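Local coordinates for protein GDSL-esterase (Pseudoalteromonas sp., PDB 3HP4) that hydrolyses esters as a serine esterase of the GDSL (SGNH hydrolase) family from a psychrotrophic bacterium, and possibly acts on lysophospholipids, at residues A[70-75]-A[104-109]; A[110-115]-A[124-129]. All coordinates share one frame; numbering follows the deposited sequence. Where two conformers were deposited one is given.

Contact 1 (A[70-75]-A[104-109]); sequences VLIELG and AMTALM
Val70 and Ile72 bind strand 105-109 through a parallel ladder of four backbone hydrogen bonds: Val70 N to Met105 O (2.8 Å), Ala107 N to Val70 O, Ile72 N to Ala107 O and Met109 N to Ile72 O. The third is almost straight, 178° at the hydrogen. Thr106 CA adds a CA-H...O contact to Val70 O at 3.3 Å. Beyond the ladder a water links the diverging chains, accepting from Leu74 N (2.9 Å) and lying 2.8 Å from Met109 O.

Apolar contacts follow the two faces. On one, Ile72 spans two neighbours: its CG2 meets Leu108 CD1 at 3.7 Å, a methyl turned back toward it by a chi2 of 62°, while its CD1 reaches Thr106 CG2 at 3.9 Å. On the face of Leu71 and Ala107, Leu71 CG lies a loose 4.4 Å from Ala107 CB. At the strand ends Glu73 and Met109 run side by side in van der Waals contact, CG against SD at 3.9 Å. The carboxylate leads away, Glu73 OE1 accepting from Ser13 OG and Asp10 N, close in sequence to the phosphonylated serine.

The pair is central to the five-stranded parallel sheet, joined by a beta-alpha-beta crossover and flanked by strands 3-9 and 139-141; helix 85-101 packs on Val70 and Ile72, helix 166-183 on Leu71 and Ala107.

Contact 2 (A[110-115]-A[124-129]); sequences EIYIPP and MFTSSF
The Phe125 ring is held between Ile113 CD1, 3.7 Å above one face toward the rim, and Phe129 CE2 over the opposite face, with Ile111 CG2 at its edge. This is a beta-alpha loop of the alpha/beta fold of SGNH hydrolases: the loop leaving strand 105-109 packs against the helix it leads into, 119-136. The Phe129 ring has the backbone N of Ile111 over one face, 3.6 Å from its plane, and Phe125 CZ comes to its edge. Although the CB of Tyr112 points away from the helix, its ring receives Thr126 CG2 over the centre of one face, a CH-pi contact of 3.8 Å to the centroid.

Ile111 wedges against both phenylalanines, its CG1 touching Phe129 CZ at 3.6 Å and its CB approaching Phe125 CE2. Ile113 CG1 sits between the backbone N and the carbonyl carbon (chi1 53°), where it meets Phe125 CD2 at 3.7 Å. In the modelled one of its two conformers, the Glu110 side chain crosses Thr126 at about a right angle, CG 3.8 Å from Thr126 CG2. Helix 85-101 backs both phenylalanines, through Met88 and Leu92.

Thr126 uses both its branches: with CG2 on the tyrosine, OG1 donates in the carbonyl plane to a lone pair of Ile111 O at 2.8 Å, and accepts at 2.7 Å from a water that is itself held by Ile113 N.

The two contacts follow one another along the chain, strand 105-109 of contact 1 running directly into the loop of contact 2. Contact 1 is core, its centre about 6 Å from the centre of the chain, and is built on repeated backbone bonds between strands; contact 2, its centre about 13 Å from that point and partly buried, relies on aromatic faces and a single direct side-chain-to-backbone bond. Helix 85-101 serves both, packing on the sheet in one and behind the phenylalanines in the other. They also touch: Gly75 O packs 3.2 Å from Phe125 CE1, and Leu74 O 3.5 Å from Phe129 CE1, bringing the chain just after strand 69-73 against the rings of helix 119-136.

Contact 1 (A[70-75]-A[104-109])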
ATOM      1  N   VAL A  70       6.120   5.090   7.188  1.00  5.80           N
ATOM      2  CA  VAL A  70       5.189   3.948   7.014  1.00  6.06           C
ATOM      3  C   VAL A  70       4.358   4.222   5.792  1.00  5.50           C
ATOM      4  O   VAL A  70       3.788   5.323   5.677  1.00  6.32           O
ATOM      5  CB  VAL A  70       4.286   3.783   8.259  1.00  5.38           C
ATOM      6  CG1 VAL A  70       3.235   2.725   8.005  1.00  8.03           C
ATOM      7  CG2 VAL A  70       5.106   3.367   9.517  1.00  7.08           C
ATOM      8  N   LEU A  71       4.280   3.262   4.904  1.00  4.63           N
ATOM      9  CA  LEU A  71       3.472   3.372   3.662  1.00  5.58           C
ATOM     10  C   LEU A  71       2.413   2.315   3.720  1.00  5.69           C
ATOM     11  O   LEU A  71       2.710   1.113   3.674  1.00  6.85           O
ATOM     12  CB  LEU A  71       4.440   3.143   2.478  1.00  6.71           C
ATOM     13  CG  LEU A  71       3.972   3.552   1.074  1.00  9.09           C
ATOM     14  CD1 LEU A  71       5.143   3.550   0.070  1.00 12.02           C
ATOM     15  CD2 LEU A  71       2.880   2.602   0.610  1.00 12.81           C
ATOM     16  N   ILE A  72       1.156   2.757   3.863  1.00  5.58           N
ATOM     17  CA  ILE A  72      -0.005   1.869   3.967  1.00  5.92           C
ATOM     18  C   ILE A  72      -0.594   1.603   2.603  1.00  6.20           C
ATOM     19  O   ILE A  72      -0.888   2.554   1.856  1.00  7.19           O
ATOM     20  CB  ILE A  72      -1.016   2.524   4.904  1.00  5.43           C
ATOM     21  CG1 ILE A  72      -0.428   2.664   6.295  1.00  7.29           C
ATOM     22  CG2 ILE A  72      -2.316   1.679   4.931  1.00  7.53           C
ATOM     23  CD1 ILE A  72      -1.222   3.667   7.165  1.00 10.27           C
ATOM     24  N   GLU A  73      -0.734   0.322   2.232  1.00  6.32           N
ATOM     25  CA  GLU A  73      -1.439  -0.069   0.992  1.00  6.05           C
ATOM     26  C   GLU A  73      -2.431  -1.132   1.403  1.00  6.31           C
ATOM     27  O   GLU A  73      -2.187  -2.347   1.270  1.00  7.12           O
ATOM     28  CB  GLU A  73      -0.401  -0.578  -0.012  1.00  7.37           C
ATOM     29  CG  GLU A  73      -1.000  -1.114  -1.316  1.00  8.39           C
ATOM     30  CD  GLU A  73      -1.315  -2.598  -1.272  1.00  7.00           C
ATOM     31  OE1 GLU A  73      -0.407  -3.437  -0.986  1.00  8.02           O
ATOM     32  OE2 GLU A  73      -2.491  -2.979  -1.610  1.00  7.57           O
ATOM     33  N   LEU A  74      -3.567  -0.682   1.954  1.00  6.43           N
ATOM     34  CA  LEU A  74      -4.576  -1.556   2.539  1.00  6.04           C
ATOM     35  C   LEU A  74      -5.948  -1.038   2.263  1.00  5.65           C
ATOM     36  O   LEU A  74      -6.194   0.162   2.075  1.00  6.27           O
ATOM     37  CB  LEU A  74      -4.406  -1.635   4.057  1.00  7.51           C
ATOM     38  CG  LEU A  74      -3.150  -2.361   4.531  1.00  6.71           C
ATOM     39  CD1 LEU A  74      -3.032  -2.207   6.058  1.00 10.17           C
ATOM     40  CD2 LEU A  74      -3.166  -3.861   4.177  1.00  8.83           C
ATOM     41  N   GLY A  75      -6.881  -1.968   2.275  1.00  6.17           N
ATOM     42  CA  GLY A  75      -8.316  -1.659   2.166  1.00  6.21           C
ATOM     43  C   GLY A  75      -8.925  -2.412   1.024  1.00  6.30           C
ATOM     44  O   GLY A  75     -10.142  -2.651   1.053  1.00  6.46           O
ATOM     45  N   ALA A 104       6.755   8.256  12.880  1.00  6.60           N
ATOM     46  CA  ALA A 104       6.935   7.858  11.490  1.00  6.55           C
ATOM     47  C   ALA A 104       6.113   8.773  10.585  1.00  6.48           C
ATOM     48  O   ALA A 104       4.869   8.955  10.782  1.00  8.24           O
ATOM     49  CB  ALA A 104       6.553   6.451  11.252  1.00  7.87           C
ATOM     50  N   MET A 105       6.716   9.337   9.563  1.00  6.60           N
ATOM     51  CA  MET A 105       5.997  10.018   8.490  0.50  6.81           C
ATOM     52  C   MET A 105       5.146   8.968   7.748  1.00  6.41           C
ATOM     53  O   MET A 105       5.702   7.903   7.362  1.00  6.55           O
ATOM     54  CB  MET A 105       7.065  10.541   7.561  0.50  8.51           C
ATOM     55  CG  MET A 105       6.569  11.578   6.612  0.50 11.79           C
ATOM     56  SD  MET A 105       5.976  13.110   7.404  0.50 16.16           S
ATOM     57  CE  MET A 105       7.504  14.033   7.418  0.50 18.42           C
ATOM     58  N   THR A 106       3.880   9.252   7.516  1.00  5.65           N
ATOM     59  CA  THR A 106       2.975   8.203   7.055  1.00  5.74           C
ATOM     60  C   THR A 106       2.353   8.566   5.735  1.00  5.71           C
ATOM     61  O   THR A 106       1.882   9.720   5.547  1.00  6.55           O
ATOM     62  CB  THR A 106       1.895   7.971   8.121  1.00  6.46           C
ATOM     63  OG1 THR A 106       2.574   7.624   9.350  1.00  9.64           O
ATOM     64  CG2 THR A 106       1.014   6.804   7.779  1.00  8.64           C
ATOM     65  N   ALA A 107       2.298   7.603   4.820  1.00  5.37           N
ATOM     66  CA  ALA A 107       1.597   7.730   3.535  1.00  5.35           C
ATOM     67  C   ALA A 107       0.551   6.682   3.464  1.00  5.50           C
ATOM     68  O   ALA A 107       0.673   5.578   4.038  1.00  6.49           O
ATOM     69  CB  ALA A 107       2.605   7.573   2.371  1.00  7.48           C
ATOM     70  N   LEU A 108      -0.515   7.000   2.733  1.00  6.19           N
ATOM     71  CA  LEU A 108      -1.655   6.140   2.515  1.00  7.50           C
ATOM     72  C   LEU A 108      -1.916   6.053   1.027  1.00  6.05           C
ATOM     73  O   LEU A 108      -2.156   7.089   0.403  1.00  7.43           O
ATOM     74  CB  LEU A 108      -2.854   6.848   3.218  1.00  9.43           C
ATOM     75  CG  LEU A 108      -4.167   6.150   3.185  1.00  6.65           C
ATOM     76  CD1 LEU A 108      -4.151   4.763   3.897  1.00 10.93           C
ATOM     77  CD2 LEU A 108      -5.273   7.027   3.797  1.00 10.19           C
ATOM     78  N   MET A 109      -1.915   4.860   0.466  1.00  5.83           N
ATOM     79  CA  MET A 109      -2.253   4.716  -0.957  1.00  6.06           C
ATOM     80  C   MET A 109      -3.754   4.717  -1.168  1.00  5.95           C
ATOM     81  O   MET A 109      -4.500   3.979  -0.486  1.00  7.37           O
ATOM     82  CB  MET A 109      -1.655   3.421  -1.491  1.00  7.24           C
ATOM     83  CG  MET A 109      -1.777   3.325  -3.016  1.00  6.29           C
ATOM     84  SD  MET A 109      -0.810   1.990  -3.704  1.00  7.70           S
ATOM     85  CE  MET A 109       0.823   2.697  -3.460  1.00 10.98           C
TER
HETATM   86  O   HOH W   1      -4.214   2.147   1.592  1.00  7.16           O

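Contact 2 (A[110-115]-A[124-129])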
ATOM      1  N   GLU A 110      -4.224   5.518  -2.092  1.00  5.98           N
ATOM      2  CA  GLU A 110      -5.611   5.508  -2.610  0.70  6.18           C
ATOM      3  C   GLU A 110      -5.874   4.106  -3.184  1.00  6.74           C
ATOM      4  O   GLU A 110      -4.986   3.604  -3.916  1.00  7.72           O
ATOM      5  CB  GLU A 110      -5.764   6.631  -3.675  0.70  4.78           C
ATOM      6  CG  GLU A 110      -7.209   6.907  -3.973  0.70 10.14           C
ATOM      7  CD  GLU A 110      -7.334   8.120  -4.762  0.70  9.15           C
ATOM      8  OE1 GLU A 110      -6.454   8.290  -5.711  0.70 14.30           O
ATOM      9  OE2 GLU A 110      -8.209   8.897  -4.417  0.70 16.38           O
ATOM     10  N   ILE A 111      -7.002   3.488  -2.927  1.00  6.00           N
ATOM     11  CA  ILE A 111      -7.318   2.153  -3.482  1.00  5.83           C
ATOM     12  C   ILE A 111      -8.608   2.303  -4.272  1.00  6.07           C
ATOM     13  O   ILE A 111      -9.503   3.086  -3.872  1.00  6.63           O
ATOM     14  CB  ILE A 111      -7.474   1.130  -2.379  1.00  5.70           C
ATOM     15  CG1 ILE A 111      -6.315   1.089  -1.400  1.00  7.48           C
ATOM     16  CG2 ILE A 111      -7.704  -0.284  -2.976  1.00  6.98           C
ATOM     17  CD1 ILE A 111      -4.903   0.674  -2.012  1.00  8.33           C
ATOM     18  N   TYR A 112      -8.720   1.601  -5.405  1.00  5.74           N
ATOM     19  CA  TYR A 112      -9.934   1.508  -6.212  1.00  6.49           C
ATOM     20  C   TYR A 112     -10.336   0.056  -6.293  1.00  8.06           C
ATOM     21  O   TYR A 112      -9.478  -0.829  -6.259  1.00  8.59           O
ATOM     22  CB  TYR A 112      -9.681   2.036  -7.659  1.00  7.93           C
ATOM     23  CG  TYR A 112      -9.461   3.559  -7.738  1.00  7.86           C
ATOM     24  CD1 TYR A 112     -10.393   4.422  -8.338  1.00 11.08           C
ATOM     25  CD2 TYR A 112      -8.313   4.126  -7.260  1.00  9.44           C
ATOM     26  CE1 TYR A 112     -10.093   5.805  -8.362  1.00 13.69           C
ATOM     27  CE2 TYR A 112      -8.060   5.498  -7.336  1.00 10.97           C
ATOM     28  CZ  TYR A 112      -8.952   6.274  -7.861  1.00 13.96           C
ATOM     29  OH  TYR A 112      -8.604   7.692  -7.833  1.00 16.77           O
ATOM     30  N   ILE A 113     -11.650  -0.145  -6.306  1.00  7.41           N
ATOM     31  CA  ILE A 113     -12.221  -1.514  -6.380  1.00  9.17           C
ATOM     32  C   ILE A 113     -13.263  -1.567  -7.458  1.00  8.64           C
ATOM     33  O   ILE A 113     -13.948  -0.585  -7.718  1.00  8.88           O
ATOM     34  CB  ILE A 113     -12.864  -1.945  -5.011  1.00  7.94           C
ATOM     35  CG1 ILE A 113     -13.877  -0.892  -4.536  1.00  9.66           C
ATOM     36  CG2 ILE A 113     -11.752  -2.288  -4.019  1.00 10.85           C
ATOM     37  CD1 ILE A 113     -14.811  -1.293  -3.351  1.00 13.55           C
ATOM     38  N   PRO A 114     -13.476  -2.777  -8.002  1.00  9.74           N
ATOM     39  CA  PRO A 114     -14.613  -2.926  -8.946  1.00  8.52           C
ATOM     40  C   PRO A 114     -15.951  -2.752  -8.253  1.00  8.96           C
ATOM     41  O   PRO A 114     -16.050  -2.924  -7.030  1.00  7.35           O
ATOM     42  CB  PRO A 114     -14.481  -4.353  -9.465  1.00 10.21           C
ATOM     43  CG  PRO A 114     -13.749  -5.059  -8.365  1.00 13.30           C
ATOM     44  CD  PRO A 114     -12.808  -4.041  -7.698  1.00  9.72           C
ATOM     45  N   PRO A 115     -16.995  -2.445  -9.020  1.00  8.57           N
ATOM     46  CA  PRO A 115     -18.326  -2.142  -8.466  1.00  9.25           C
ATOM     47  C   PRO A 115     -19.100  -3.401  -8.080  1.00  7.72           C
ATOM     48  O   PRO A 115     -20.292  -3.529  -8.368  1.00  8.71           O
ATOM     49  CB  PRO A 115     -19.017  -1.382  -9.622  1.00 10.84           C
ATOM     50  CG  PRO A 115     -18.421  -2.092 -10.871  1.00 10.77           C
ATOM     51  CD  PRO A 115     -16.946  -2.281 -10.493  1.00 10.65           C
ATOM     52  N   MET A 124     -17.696   5.654  -2.319  1.00  5.49           N
ATOM     53  CA  MET A 124     -17.546   5.824  -0.880  1.00  6.11           C
ATOM     54  C   MET A 124     -16.232   5.291  -0.413  1.00  6.59           C
ATOM     55  O   MET A 124     -15.516   5.895   0.400  1.00  7.04           O
ATOM     56  CB  MET A 124     -18.659   5.064  -0.166  1.00  6.70           C
ATOM     57  CG  MET A 124     -20.108   5.640  -0.383  1.00  7.79           C
ATOM     58  SD  MET A 124     -21.392   4.433   0.101  1.00 11.18           S
ATOM     59  CE  MET A 124     -21.065   4.324   1.827  1.00 14.83           C
ATOM     60  N   PHE A 125     -15.863   4.110  -0.907  1.00  5.26           N
ATOM     61  CA  PHE A 125     -14.615   3.440  -0.562  1.00  4.82           C
ATOM     62  C   PHE A 125     -13.414   4.265  -1.008  1.00  4.72           C
ATOM     63  O   PHE A 125     -12.568   4.591  -0.159  1.00  5.52           O
ATOM     64  CB  PHE A 125     -14.646   2.049  -1.279  1.00  5.20           C
ATOM     65  CG  PHE A 125     -13.358   1.308  -1.144  1.00  5.20           C
ATOM     66  CD1 PHE A 125     -13.135   0.449  -0.071  1.00  6.00           C
ATOM     67  CD2 PHE A 125     -12.376   1.458  -2.081  1.00  5.43           C
ATOM     68  CE1 PHE A 125     -11.915  -0.253   0.012  1.00  6.14           C
ATOM     69  CE2 PHE A 125     -11.170   0.767  -1.993  1.00  6.09           C
ATOM     70  CZ  PHE A 125     -10.938  -0.076  -0.942  1.00  5.56           C
ATOM     71  N   THR A 126     -13.343   4.659  -2.260  1.00  4.90           N
ATOM     72  CA  THR A 126     -12.121   5.361  -2.704  1.00  4.98           C
ATOM     73  C   THR A 126     -12.034   6.747  -2.043  1.00  5.87           C
ATOM     74  O   THR A 126     -10.949   7.184  -1.627  1.00  5.93           O
ATOM     75  CB  THR A 126     -12.083   5.434  -4.187  1.00  5.99           C
ATOM     76  OG1 THR A 126     -11.963   4.101  -4.681  1.00  7.86           O
ATOM     77  CG2 THR A 126     -10.879   6.272  -4.648  1.00  8.37           C
ATOM     78  N   SER A 127     -13.133   7.452  -1.893  1.00  5.24           N
ATOM     79  CA  SER A 127     -13.093   8.764  -1.300  1.00  5.23           C
ATOM     80  C   SER A 127     -12.697   8.722   0.154  1.00  6.16           C
ATOM     81  O   SER A 127     -12.162   9.733   0.701  1.00  6.81           O
ATOM     82  CB  SER A 127     -14.389   9.509  -1.563  1.00  6.53           C
ATOM     83  OG  SER A 127     -15.444   8.900  -0.844  1.00  8.09           O
ATOM     84  N   SER A 128     -12.873   7.591   0.832  1.00  5.89           N
ATOM     85  CA  SER A 128     -12.500   7.569   2.226  0.50  5.58           C
ATOM     86  C   SER A 128     -10.988   7.799   2.401  1.00  5.57           C
ATOM     87  O   SER A 128     -10.591   8.352   3.436  1.00  6.48           O
ATOM     88  CB  SER A 128     -12.922   6.248   2.906  0.50  6.61           C
ATOM     89  OG  SER A 128     -12.092   5.176   2.477  0.50  5.19           O
ATOM     90  N   PHE A 129     -10.150   7.423   1.447  1.00  6.06           N
ATOM     91  CA  PHE A 129      -8.708   7.635   1.609  1.00  5.24           C
ATOM     92  C   PHE A 129      -8.398   9.136   1.610  1.00  6.38           C
ATOM     93  O   PHE A 129      -7.569   9.580   2.423  1.00  5.83           O
ATOM     94  CB  PHE A 129      -7.920   6.908   0.515  1.00  6.38           C
ATOM     95  CG  PHE A 129      -8.108   5.408   0.548  1.00  5.20           C
ATOM     96  CD1 PHE A 129      -7.381   4.617   1.441  1.00  6.05           C
ATOM     97  CD2 PHE A 129      -9.109   4.808  -0.174  1.00  5.41           C
ATOM     98  CE1 PHE A 129      -7.623   3.264   1.521  1.00  6.52           C
ATOM     99  CE2 PHE A 129      -9.367   3.450  -0.044  1.00  6.49           C
ATOM    100  CZ  PHE A 129      -8.630   2.690   0.813  1.00  6.39           C
TER
HETATM  101  O   HOH W   2     -13.191   2.292  -6.256  1.00 10.05           O